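Putative marr-family transcriptional repressor (Streptomyces coelicolor, PDB 3ZPL) binds DNA through a winged helix-turn-helix fold as a MarR-family transcriptional regulator, probably acting as a repressor. Local coordinates at a contact of chain A with DNA. Residues are numbered along the deposited sequence; one frame, centred on the assembly and turned at random.

A contact of chain A with DNA. Residues 109-112. With nucleotides of chain C; nucleotides of chain B.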
ATOM      1  N   SER A 109      26.519  11.972  22.213  1.00 61.96           N
ATOM      2  CA  SER A 109      27.204  10.830  22.830  1.00 62.00           C
ATOM      3  C   SER A 109      27.750   9.860  21.803  1.00 62.02           C
ATOM      4  O   SER A 109      28.789   9.230  22.017  1.00 65.62           O
ATOM      5  CB  SER A 109      26.255  10.074  23.765  1.00 61.34           C
ATOM      6  N   ASP A 110      27.041   9.723  20.693  1.00 61.65           N
ATOM      7  CA  ASP A 110      27.418   8.786  19.646  1.00 61.72           C
ATOM      8  C   ASP A 110      27.560   9.544  18.324  1.00 62.09           C
ATOM      9  O   ASP A 110      26.563   9.841  17.668  1.00 59.32           O
ATOM     10  CB  ASP A 110      26.345   7.707  19.547  1.00 62.22           C
ATOM     11  CG  ASP A 110      26.803   6.494  18.764  1.00 64.52           C
ATOM     12  OD1 ASP A 110      27.675   6.654  17.876  1.00 66.21           O
ATOM     13  OD2 ASP A 110      26.276   5.381  19.021  1.00 64.75           O
ATOM     14  N   LYS A 111      28.798   9.865  17.936  1.00 64.74           N
ATOM     15  CA  LYS A 111      29.058  10.742  16.776  1.00 65.35           C
ATOM     16  C   LYS A 111      28.698  10.053  15.446  1.00 65.68           C
ATOM     17  O   LYS A 111      29.167  10.431  14.374  1.00 66.36           O
ATOM     18  CB  LYS A 111      30.529  11.202  16.781  1.00 67.17           C
ATOM     19  CG  LYS A 111      30.941  12.016  18.010  1.00 67.94           C
ATOM     20  CD  LYS A 111      32.456  12.233  18.075  1.00 69.04           C
ATOM     21  N   ARG A 112      27.802   9.078  15.545  1.00 64.41           N
ATOM     22  CA  ARG A 112      27.442   8.172  14.479  1.00 64.70           C
ATOM     23  C   ARG A 112      25.964   8.367  14.151  1.00 63.27           C
ATOM     24  O   ARG A 112      25.541   8.282  12.998  1.00 61.99           O
ATOM     25  CB  ARG A 112      27.652   6.767  15.027  1.00 66.67           C
ATOM     26  CG  ARG A 112      27.696   5.621  14.034  1.00 68.03           C
ATOM     27  CD  ARG A 112      28.757   4.616  14.464  1.00 69.93           C
ATOM     28  NE  ARG A 112      28.304   3.302  14.945  1.00 71.13           N
ATOM     29  CZ  ARG A 112      27.730   3.040  16.124  1.00 70.91           C
ATOM     30  NH1 ARG A 112      27.427   4.005  16.976  1.00 70.39           N
ATOM     31  NH2 ARG A 112      27.426   1.782  16.437  1.00 70.81           N
TER
ATOM     32  P    DA C   3      25.206  -5.274  14.097  1.00 70.42           P
ATOM     33  OP1  DA C   3      24.254  -5.779  15.122  1.00 71.86           O
ATOM     34  OP2  DA C   3      24.900  -5.414  12.643  1.00 68.74           O
ATOM     35  O5'  DA C   3      25.491  -3.735  14.387  1.00 68.04           O
ATOM     36  C5'  DA C   3      25.648  -3.249  15.730  1.00 69.55           C
ATOM     37  C4'  DA C   3      25.549  -1.742  15.728  1.00 67.15           C
ATOM     38  O4'  DA C   3      26.603  -1.194  14.897  1.00 64.96           O
ATOM     39  C3'  DA C   3      24.243  -1.199  15.150  1.00 65.69           C
ATOM     40  O3'  DA C   3      23.829  -0.028  15.873  1.00 65.15           O
ATOM     41  C2'  DA C   3      24.606  -0.888  13.709  1.00 62.08           C
ATOM     42  C1'  DA C   3      26.047  -0.435  13.834  1.00 59.76           C
ATOM     43  N9   DA C   3      26.875  -0.648  12.650  1.00 57.75           N
ATOM     44  C8   DA C   3      26.881  -1.711  11.783  1.00 57.84           C
ATOM     45  N7   DA C   3      27.762  -1.599  10.815  1.00 55.91           N
ATOM     46  C5   DA C   3      28.375  -0.380  11.064  1.00 55.32           C
ATOM     47  C6   DA C   3      29.403   0.318  10.401  1.00 55.14           C
ATOM     48  N6   DA C   3      30.010  -0.123   9.297  1.00 54.37           N
ATOM     49  N1   DA C   3      29.783   1.508  10.912  1.00 55.54           N
ATOM     50  C2   DA C   3      29.174   1.955  12.016  1.00 55.38           C
ATOM     51  N3   DA C   3      28.208   1.387  12.734  1.00 54.75           N
ATOM     52  C4   DA C   3      27.850   0.209  12.200  1.00 55.69           C
ATOM     53  P    DG C   4      22.408   0.630  15.566  1.00 65.25           P
ATOM     54  OP1  DG C   4      21.794   1.051  16.858  1.00 64.26           O
ATOM     55  OP2  DG C   4      21.667  -0.275  14.636  1.00 65.21           O
ATOM     56  O5'  DG C   4      22.809   1.941  14.761  1.00 57.26           O
ATOM     57  C5'  DG C   4      23.513   3.006  15.405  1.00 52.80           C
ATOM     58  C4'  DG C   4      23.712   4.122  14.409  1.00 49.00           C
ATOM     59  O4'  DG C   4      24.649   3.689  13.402  1.00 48.05           O
ATOM     60  C3'  DG C   4      22.439   4.542  13.674  1.00 47.70           C
ATOM     61  O3'  DG C   4      22.275   5.943  13.896  1.00 47.23           O
ATOM     62  C2'  DG C   4      22.679   4.128  12.232  1.00 47.72           C
ATOM     63  C1'  DG C   4      24.198   4.071  12.126  1.00 47.69           C
ATOM     64  N9   DG C   4      24.713   3.097  11.166  1.00 47.72           N
ATOM     65  C8   DG C   4      24.290   1.801  11.005  1.00 47.60           C
ATOM     66  N7   DG C   4      24.949   1.159  10.081  1.00 48.34           N
ATOM     67  C5   DG C   4      25.867   2.084   9.605  1.00 46.81           C
ATOM     68  C6   DG C   4      26.849   1.962   8.589  1.00 47.52           C
ATOM     69  O6   DG C   4      27.116   0.980   7.885  1.00 49.94           O
ATOM     70  N1   DG C   4      27.572   3.141   8.434  1.00 47.25           N
ATOM     71  C2   DG C   4      27.375   4.287   9.161  1.00 46.53           C
ATOM     72  N2   DG C   4      28.163   5.320   8.852  1.00 45.67           N
ATOM     73  N3   DG C   4      26.465   4.412  10.116  1.00 45.90           N
ATOM     74  C4   DG C   4      25.755   3.277  10.285  1.00 46.90           C
TER
ATOM     75  P    DT B  21      34.052   9.870  12.132  1.00 68.96           P
ATOM     76  OP1  DT B  21      33.764  11.264  12.597  1.00 72.00           O
ATOM     77  OP2  DT B  21      35.455   9.451  11.845  1.00 68.63           O
ATOM     78  O5'  DT B  21      33.419   8.869  13.194  1.00 60.24           O
ATOM     79  C5'  DT B  21      32.021   8.916  13.498  1.00 57.35           C
ATOM     80  C4'  DT B  21      31.614   7.671  14.251  1.00 55.54           C
ATOM     81  O4'  DT B  21      31.822   6.497  13.436  1.00 53.12           O
ATOM     82  C3'  DT B  21      32.392   7.431  15.547  1.00 56.38           C
ATOM     83  O3'  DT B  21      31.461   7.465  16.636  1.00 58.44           O
ATOM     84  C2'  DT B  21      33.092   6.094  15.331  1.00 53.99           C
ATOM     85  C1'  DT B  21      32.231   5.435  14.278  1.00 52.27           C
ATOM     86  N1   DT B  21      32.868   4.395  13.428  1.00 49.97           N
ATOM     87  C2   DT B  21      32.340   3.121  13.455  1.00 50.81           C
ATOM     88  O2   DT B  21      31.416   2.795  14.184  1.00 52.38           O
ATOM     89  N3   DT B  21      32.955   2.228  12.610  1.00 50.01           N
ATOM     90  C4   DT B  21      34.009   2.480  11.752  1.00 50.78           C
ATOM     91  O4   DT B  21      34.450   1.576  11.042  1.00 50.33           O
ATOM     92  C5   DT B  21      34.498   3.845  11.760  1.00 49.48           C
ATOM     93  C7   DT B  21      35.635   4.213  10.861  1.00 49.19           C
ATOM     94  C6   DT B  21      33.896   4.725  12.572  1.00 48.79           C
ATOM     95  P    DT B  22      31.983   7.361  18.133  1.00 57.84           P
ATOM     96  OP1  DT B  22      30.986   8.008  19.015  1.00 62.12           O
ATOM     97  OP2  DT B  22      33.392   7.826  18.149  1.00 59.93           O
ATOM     98  O5'  DT B  22      31.889   5.801  18.432  1.00 59.71           O
ATOM     99  C5'  DT B  22      30.685   5.250  19.011  1.00 62.80           C
ATOM    100  C4'  DT B  22      30.647   3.749  18.844  1.00 63.13           C
ATOM    101  O4'  DT B  22      31.315   3.381  17.622  1.00 62.68           O
ATOM    102  C3'  DT B  22      31.365   2.973  19.946  1.00 65.28           C
ATOM    103  O3'  DT B  22      30.425   2.538  20.931  1.00 69.21           O
ATOM    104  C2'  DT B  22      32.012   1.797  19.226  1.00 65.33           C
ATOM    105  C1'  DT B  22      31.747   2.038  17.747  1.00 64.18           C
ATOM    106  N1   DT B  22      32.903   1.844  16.848  1.00 61.06           N
ATOM    107  C2   DT B  22      33.004   0.634  16.199  1.00 61.59           C
ATOM    108  O2   DT B  22      32.221  -0.285  16.379  1.00 62.08           O
ATOM    109  N3   DT B  22      34.081   0.526  15.357  1.00 60.73           N
ATOM    110  C4   DT B  22      35.032   1.490  15.089  1.00 60.04           C
ATOM    111  O4   DT B  22      35.927   1.257  14.282  1.00 62.98           O
ATOM    112  C5   DT B  22      34.854   2.742  15.789  1.00 59.63           C
ATOM    113  C7   DT B  22      35.839   3.847  15.565  1.00 58.59           C
ATOM    114  C6   DT B  22      33.806   2.858  16.616  1.00 58.93           C
TER
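Arg112 enters the minor groove between the two strands and meets the sugar edge of DA3 of chain C, a worked example of an arginine from a winged-helix wing entering the minor groove. For the base readout, Arg112 NE of the guanidinium donates to the adenine N3 of DA3 at 2.9 Å; the bond is fairly straight, 158° at the hydrogen, with the acceptor tilted from the guanidinium plane. The chain leaves with CG anti to the backbone N (chi1 -165°) and bends at chi2 and chi3, carrying NE and CD to the groove floor. There Arg112 CD lies 3.6 Å from DA3 C2 and also touches the sugar of DT21 of chain B. The guanidinium stands between the groove walls, one face toward the O4' of DG4 of chain C and the other over that of DT22 of chain B. Since purines share the N3 acceptor and thymine O2 resembles it, this bond alone would probably discriminate little, although a guanine 2-amino group might crowd the arginine.

Asp110 supports the reader: both carboxylate oxygens accept from Arg112 NH1 through their syn lone pairs, nearly in the guanidinium plane, and the salt bridge from Asp110 OD2 to that NH1 is 2.7 Å. This pairing should limit rotation of the guanidinium and partly offset its charge. An alanine in place of Arg112 would probably leave adenine N3 without its protein donor and the Asp110 carboxylate without its cationic mate.

On the DNA backbone, Lys111 N donates to OP1 of the DT22 phosphate at 3.1 Å, and a weak bond runs from Arg112 NH2 to the deoxyribose O4' of DA3.

Ser109 to Arg112 lie in the loop joining strands 102-106 and 114-118, the tip of the wing.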